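Local coordinates for protein GH62 arabinofuranosidase (Podospora anserina, PDB 4N4B) that probably hydrolyses terminal alpha-L-arabinofuranosyl residues from xylan, as a calcium-binding beta-propeller glycoside hydrolase of family 62, at residues 231-236 and 283-288; 264-269 and 305-310. All blocks are in the same frame, centred on the assembly; numbering follows the deposited sequence.

Contact 1: 231-236 and 283-288. With CA (calcium ion), chain B.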
loop_
_atom_site.group_PDB
_atom_site.type_symbol
_atom_site.label_atom_id
_atom_site.label_comp_id
_atom_site.label_asym_id
_atom_site.label_seq_id
_atom_site.Cartn_x
_atom_site.Cartn_y
_atom_site.Cartn_z
ATOM N N LEU A 231 1.191 8.705 4.214
ATOM C CA LEU A 231 2.508 7.998 4.261
ATOM C C LEU A 231 3.030 7.819 2.858
ATOM O O LEU A 231 2.307 7.474 1.909
ATOM C CB LEU A 231 2.290 6.569 4.832
ATOM C CG LEU A 231 1.559 6.472 6.169
ATOM C CD1 LEU A 231 1.424 5.014 6.567
ATOM C CD2 LEU A 231 2.193 7.296 7.268
ATOM N N VAL A 232 4.328 8.090 2.669
ATOM C CA VAL A 232 5.033 7.840 1.434
ATOM C C VAL A 232 6.391 7.236 1.696
ATOM O O VAL A 232 7.059 7.612 2.631
ATOM C CB VAL A 232 5.175 9.208 0.611
ATOM C CG1 VAL A 232 5.781 8.862 -0.740
ATOM C CG2 VAL A 232 3.784 9.841 0.368
ATOM N N GLU A 233 6.754 6.245 0.838
ATOM C CA GLU A 233 8.056 5.591 0.942
ATOM C C GLU A 233 9.113 6.480 0.272
ATOM O O GLU A 233 8.896 7.043 -0.806
ATOM C CB GLU A 233 7.945 4.224 0.302
ATOM C CG GLU A 233 9.214 3.377 0.492
ATOM C CD GLU A 233 9.153 1.996 -0.078
ATOM O OE1 GLU A 233 8.040 1.481 -0.343
ATOM O OE2 GLU A 233 10.257 1.387 -0.278
ATOM N N ALA A 234 10.266 6.457 0.925
ATOM C CA ALA A 234 11.439 7.189 0.488
ATOM C C ALA A 234 12.677 6.290 0.488
ATOM O O ALA A 234 12.656 5.176 1.034
ATOM C CB ALA A 234 11.617 8.371 1.413
ATOM N N ILE A 235 13.753 6.750 -0.172
ATOM C CA ILE A 235 15.043 6.039 -0.275
ATOM C C ILE A 235 16.024 6.887 0.494
ATOM O O ILE A 235 16.275 8.024 0.055
ATOM C CB ILE A 235 15.455 5.770 -1.694
ATOM C CG1 ILE A 235 14.355 5.093 -2.548
ATOM C CG2 ILE A 235 16.784 5.063 -1.716
ATOM C CD1 ILE A 235 14.726 4.836 -4.019
ATOM N N GLY A 236 16.584 6.431 1.586
ATOM C CA GLY A 236 17.428 7.248 2.444
ATOM C C GLY A 236 18.845 7.391 1.854
ATOM O O GLY A 236 19.207 6.756 0.899
ATOM N N ILE A 283 12.500 -0.577 5.510
ATOM C CA ILE A 283 11.061 -0.706 5.877
ATOM C C ILE A 283 10.313 -0.175 4.697
ATOM O O ILE A 283 10.390 1.006 4.370
ATOM C CB ILE A 283 10.749 0.094 7.164
ATOM C CG1 ILE A 283 11.723 -0.156 8.313
ATOM C CG2 ILE A 283 9.305 -0.185 7.525
ATOM C CD1 ILE A 283 11.698 -1.561 8.854
ATOM N N SER A 284 9.735 -1.053 3.940
ATOM C CA SER A 284 9.243 -0.712 2.602
ATOM C C SER A 284 7.752 -1.099 2.446
ATOM O O SER A 284 7.183 -1.693 3.296
ATOM C CB SER A 284 10.177 -1.394 1.565
ATOM O OG SER A 284 9.871 -1.133 0.233
ATOM N N HIS A 285 7.215 -0.757 1.282
ATOM C CA HIS A 285 5.813 -0.804 0.881
ATOM C C HIS A 285 4.952 -1.706 1.764
ATOM O O HIS A 285 5.046 -2.870 1.724
ATOM C CB HIS A 285 5.713 -1.282 -0.593
ATOM C CG HIS A 285 4.418 -0.932 -1.269
ATOM N ND1 HIS A 285 4.324 -0.605 -2.597
ATOM C CD2 HIS A 285 3.152 -0.955 -0.805
ATOM C CE1 HIS A 285 3.062 -0.370 -2.893
ATOM N NE2 HIS A 285 2.330 -0.559 -1.818
ATOM N N GLY A 286 4.026 -1.080 2.467
ATOM C CA GLY A 286 3.123 -1.781 3.356
ATOM C C GLY A 286 1.784 -1.080 3.538
ATOM O O GLY A 286 1.444 -0.207 2.833
ATOM N N GLU A 287 1.073 -1.500 4.568
ATOM C CA GLU A 287 -0.269 -0.963 4.868
ATOM C C GLU A 287 -0.575 -1.168 6.333
ATOM O O GLU A 287 -0.206 -2.177 6.906
ATOM C CB GLU A 287 -1.364 -1.592 4.027
ATOM C CG GLU A 287 -1.948 -0.732 2.893
ATOM C CD GLU A 287 -3.201 -1.282 2.230
ATOM O OE1 GLU A 287 -4.073 -1.814 3.021
ATOM O OE2 GLU A 287 -3.284 -1.269 0.989
ATOM N N ILE A 288 -1.325 -0.197 6.922
ATOM C CA ILE A 288 -1.870 -0.361 8.269
ATOM C C ILE A 288 -3.013 -1.384 8.276
ATOM O O ILE A 288 -3.891 -1.341 7.382
ATOM C CB ILE A 288 -2.303 1.020 8.792
ATOM C CG1 ILE A 288 -1.126 1.982 8.937
ATOM C CG2 ILE A 288 -3.105 0.866 10.131
ATOM C CD1 ILE A 288 -1.447 3.390 9.461
HETATM CA CA CA B . 0.156 -0.278 -1.510
HETATM O O HOH W 1 0.348 -1.293 0.421
HETATM O O HOH W 2 -1.954 -0.285 -1.179
HETATM O O HOH W 3 0.585 1.449 -0.412
HETATM O O HOH W 4 -0.107 -2.276 -2.414
HETATM O O HOH W 5 0.048 0.647 -3.263
#
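The carboxylate of Glu-233 grips the chain at its corner, Ser-284 to His-285. Ser-284 OG donates to Glu-233 OE2 over 2.6 Å, arriving on the syn side, 34° out of the carboxylate plane. Backbone N of His-285 donates to Glu-233 OE1 at 2.9 Å; it comes from well above that plane, and an N-H...O angle of 131° marks a bent bond. Glu-233 reaches this far because its chain is extended, CG anti to the backbone N (chi1 -174°). Arg-241 forms a salt bridge with OE2, and Gln-310 bonds Ser-284 OG. The apolar end is looser: CD1 of Leu-231 and CD1 of Ile-288 stand 4.4 Å apart. The watery side lies at the corner itself, where NE2 of His-285 binds calcium at 2.2 Å and five waters complete six ligands. One of those waters donates to Gly-286 O; another is hydrogen-bonded to Glu-287 OE2. With an alanine in place of Glu-233, Arg-241 would probably lose this counter-charge, and His-285 N-H and the Ser-284 hydroxyl their carboxylate acceptor. The bonds therefore imply a second-shell role for Glu-233: it touches no metal, yet fixes the backbone that carries the sole protein ligand of the calcium.

Contact 2: 264-269 and 305-310; sequences NPWARS and IRFMYQ
Trp-266 and Phe-307 both hold CG anti to the backbone N, with chi1 of -164° and -177°, and these torsions send the two rings out from their backbones to meet each other. Second torsions close to a right angle stand each ring roughly upright on the plane of its CA, CB and CG, and the outcome is a T-shaped (edge-to-face) pair in which the indole supplies the edge and the phenyl the face. Three measurements support the assignment: the ring planes lie at 77°, the centroid of the six-membered indole ring is 5.1 Å from that of Phe-307, and Trp-266 CZ3 sits 3.8 Å above the phenyl plane, over its centre. Beside it, CH2 of Trp-266 makes the closest approach, 3.7 Å from CD1 of Phe-307, a carbon that lies near the indole plane. The benzo end of the indole thus does the touching, while the pyrrole part stays back from Phe-307.

Each ring is anchored in a different part of the fold. Trp-266 belongs to an irregular segment pinned by backbone pairing of Ala-267 with Phe-243; Trp-266 and Ala-267 together face that residue in a classic beta bulge, and the Trp-266 carbonyl accepts bonds from Trp-28 NE1 and Asn-271 ND2. Phe-307 rises from strand 306-311, whose backbone bonds to Ile-330 on one neighbouring strand. Trp-26 also meets the indole, so the pair belongs to a larger aromatic cluster.

No hydrogen bond crosses between the two segments. The attachment is apolar, helped by the weak electrostatics of C-H groups directed at a pi face, and its chemistry implies a buried hydrophobic seam joining the loop after strand 256-257 to the sheet that holds strand 306-311.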
loop_
_atom_site.group_PDB
_atom_site.type_symbol
_atom_site.label_atom_id
_atom_site.label_comp_id
_atom_site.label_asym_id
_atom_site.label_seq_id
_atom_site.Cartn_x
_atom_site.Cartn_y
_atom_site.Cartn_z
ATOM N N ASN A 264 13.632 11.876 12.404
ATOM C CA ASN A 264 12.334 11.699 12.974
ATOM C C ASN A 264 11.387 11.088 11.938
ATOM O O ASN A 264 10.609 11.768 11.321
ATOM C CB ASN A 264 11.701 12.991 13.437
ATOM C CG ASN A 264 10.417 12.750 14.172
ATOM O OD1 ASN A 264 10.247 11.785 14.931
ATOM N ND2 ASN A 264 9.481 13.605 13.939
ATOM N N PRO A 265 11.563 9.776 11.694
ATOM C CA PRO A 265 10.901 9.084 10.609
ATOM C C PRO A 265 9.597 8.510 11.068
ATOM O O PRO A 265 9.351 8.239 12.200
ATOM C CB PRO A 265 11.844 7.967 10.232
ATOM C CG PRO A 265 12.519 7.623 11.525
ATOM C CD PRO A 265 12.656 8.922 12.263
ATOM N N TRP A 266 8.703 8.285 10.113
ATOM C CA TRP A 266 7.555 7.445 10.430
ATOM C C TRP A 266 7.925 5.988 10.764
ATOM O O TRP A 266 7.625 5.522 11.842
ATOM C CB TRP A 266 6.406 7.536 9.389
ATOM C CG TRP A 266 5.092 6.984 9.911
ATOM C CD1 TRP A 266 4.246 7.632 10.758
ATOM C CD2 TRP A 266 4.449 5.730 9.627
ATOM N NE1 TRP A 266 3.164 6.891 11.047
ATOM C CE2 TRP A 266 3.247 5.684 10.386
ATOM C CE3 TRP A 266 4.797 4.602 8.900
ATOM C CZ2 TRP A 266 2.427 4.603 10.388
ATOM C CZ3 TRP A 266 3.986 3.536 8.862
ATOM C CH2 TRP A 266 2.777 3.521 9.578
ATOM N N ALA A 267 8.687 5.389 9.859
ATOM C CA ALA A 267 9.243 4.031 10.109
ATOM C C ALA A 267 10.519 3.908 9.296
ATOM O O ALA A 267 10.573 4.210 8.106
ATOM C CB ALA A 267 8.264 2.919 9.731
ATOM N N ARG A 268 11.596 3.473 10.010
ATOM C CA ARG A 268 12.924 3.416 9.433
ATOM C C ARG A 268 13.726 2.485 10.343
ATOM O O ARG A 268 13.357 2.235 11.451
ATOM C CB ARG A 268 13.538 4.836 9.336
ATOM C CG ARG A 268 14.874 4.941 8.665
ATOM C CD ARG A 268 15.253 6.411 8.233
ATOM N NE ARG A 268 16.562 6.425 7.602
ATOM C CZ ARG A 268 17.703 6.537 8.317
ATOM N NH1 ARG A 268 17.706 6.805 9.577
ATOM N NH2 ARG A 268 18.830 6.325 7.690
ATOM N N SER A 269 14.905 2.101 9.857
ATOM C CA SER A 269 15.785 1.257 10.674
ATOM C C SER A 269 16.037 1.837 12.048
ATOM O O SER A 269 16.226 1.096 13.011
ATOM C CB SER A 269 17.113 1.016 10.030
ATOM O OG SER A 269 17.812 2.192 9.798
ATOM N N ILE A 305 -2.156 0.901 16.006
ATOM C CA ILE A 305 -1.565 0.770 14.650
ATOM C C ILE A 305 -0.617 -0.444 14.536
ATOM O O ILE A 305 0.310 -0.531 15.321
ATOM C CB ILE A 305 -0.891 2.049 14.220
ATOM C CG1 ILE A 305 -1.891 3.168 14.053
ATOM C CG2 ILE A 305 -0.135 1.809 12.889
ATOM C CD1 ILE A 305 -1.314 4.493 13.937
ATOM N N ARG A 306 -0.885 -1.317 13.575
ATOM C CA ARG A 306 0.063 -2.319 13.162
ATOM C C ARG A 306 0.131 -2.182 11.637
ATOM O O ARG A 306 -0.869 -1.860 10.946
ATOM C CB ARG A 306 -0.486 -3.696 13.508
ATOM C CG ARG A 306 -0.683 -3.979 15.035
ATOM C CD ARG A 306 -2.038 -3.617 15.484
ATOM N NE ARG A 306 -2.998 -4.611 15.006
ATOM C CZ ARG A 306 -4.294 -4.420 14.785
ATOM N NH1 ARG A 306 -4.909 -3.191 14.979
ATOM N NH2 ARG A 306 -5.000 -5.439 14.388
ATOM N N PHE A 307 1.321 -2.387 11.112
ATOM C CA PHE A 307 1.653 -2.048 9.707
ATOM C C PHE A 307 2.330 -3.293 9.108
ATOM O O PHE A 307 3.419 -3.715 9.602
ATOM C CB PHE A 307 2.529 -0.832 9.662
ATOM C CG PHE A 307 2.904 -0.315 8.289
ATOM C CD1 PHE A 307 2.044 0.505 7.562
ATOM C CD2 PHE A 307 4.171 -0.535 7.769
ATOM C CE1 PHE A 307 2.413 1.061 6.356
ATOM C CE2 PHE A 307 4.544 0.006 6.560
ATOM C CZ PHE A 307 3.667 0.778 5.789
ATOM N N MET A 308 1.695 -3.984 8.159
ATOM C CA MET A 308 2.336 -5.065 7.441
ATOM C C MET A 308 3.252 -4.431 6.438
ATOM O O MET A 308 2.807 -3.567 5.689
ATOM C CB MET A 308 1.292 -5.946 6.785
ATOM C CG MET A 308 1.863 -7.305 6.433
ATOM S SD MET A 308 0.681 -8.327 5.554
ATOM C CE MET A 308 1.338 -9.943 5.765
ATOM N N TYR A 309 4.506 -4.868 6.375
ATOM C CA TYR A 309 5.513 -4.252 5.500
ATOM C C TYR A 309 6.350 -5.275 4.849
ATOM O O TYR A 309 6.407 -6.442 5.217
ATOM C CB TYR A 309 6.318 -3.230 6.282
ATOM C CG TYR A 309 7.383 -3.905 7.160
ATOM C CD1 TYR A 309 7.085 -4.513 8.371
ATOM C CD2 TYR A 309 8.716 -3.937 6.762
ATOM C CE1 TYR A 309 8.037 -5.112 9.165
ATOM C CE2 TYR A 309 9.694 -4.496 7.564
ATOM C CZ TYR A 309 9.316 -5.081 8.751
ATOM O OH TYR A 309 10.359 -5.632 9.549
ATOM N N GLN A 310 7.108 -4.832 3.856
ATOM C CA GLN A 310 8.108 -5.678 3.182
ATOM C C GLN A 310 9.522 -5.239 3.579
ATOM O O GLN A 310 9.834 -4.051 3.670
ATOM C CB GLN A 310 7.928 -5.646 1.671
ATOM C CG GLN A 310 8.189 -4.333 1.019
ATOM C CD GLN A 310 7.995 -4.384 -0.475
ATOM O OE1 GLN A 310 7.228 -5.145 -1.028
ATOM N NE2 GLN A 310 8.709 -3.475 -1.178
#

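The centres of contact 1 and contact 2 lie about 7 Å apart, and their segments alternate along the chain: 231-236, 264-269, 283-288, 305-310. Strands 286-288 and 306-311 are antiparallel neighbours in the mixed sheet that also takes in strand 28-30, and Glu-287 O and Met-308 N, 2.9 Å apart, form a probable hydrogen bond. Contact 1 ties strand 228-235 of a four-stranded propeller sheet directly to the mixed sheet; contact 2 does so through a loop bonded by its backbone to strand 241-248 of that same four-stranded sheet. Leu-231 touches both Trp-266 and Phe-307, so the contacts share one apolar core beside the calcium-bearing corner, the nearest side-chain atom of Phe-307 about 8 Å from the calcium ion.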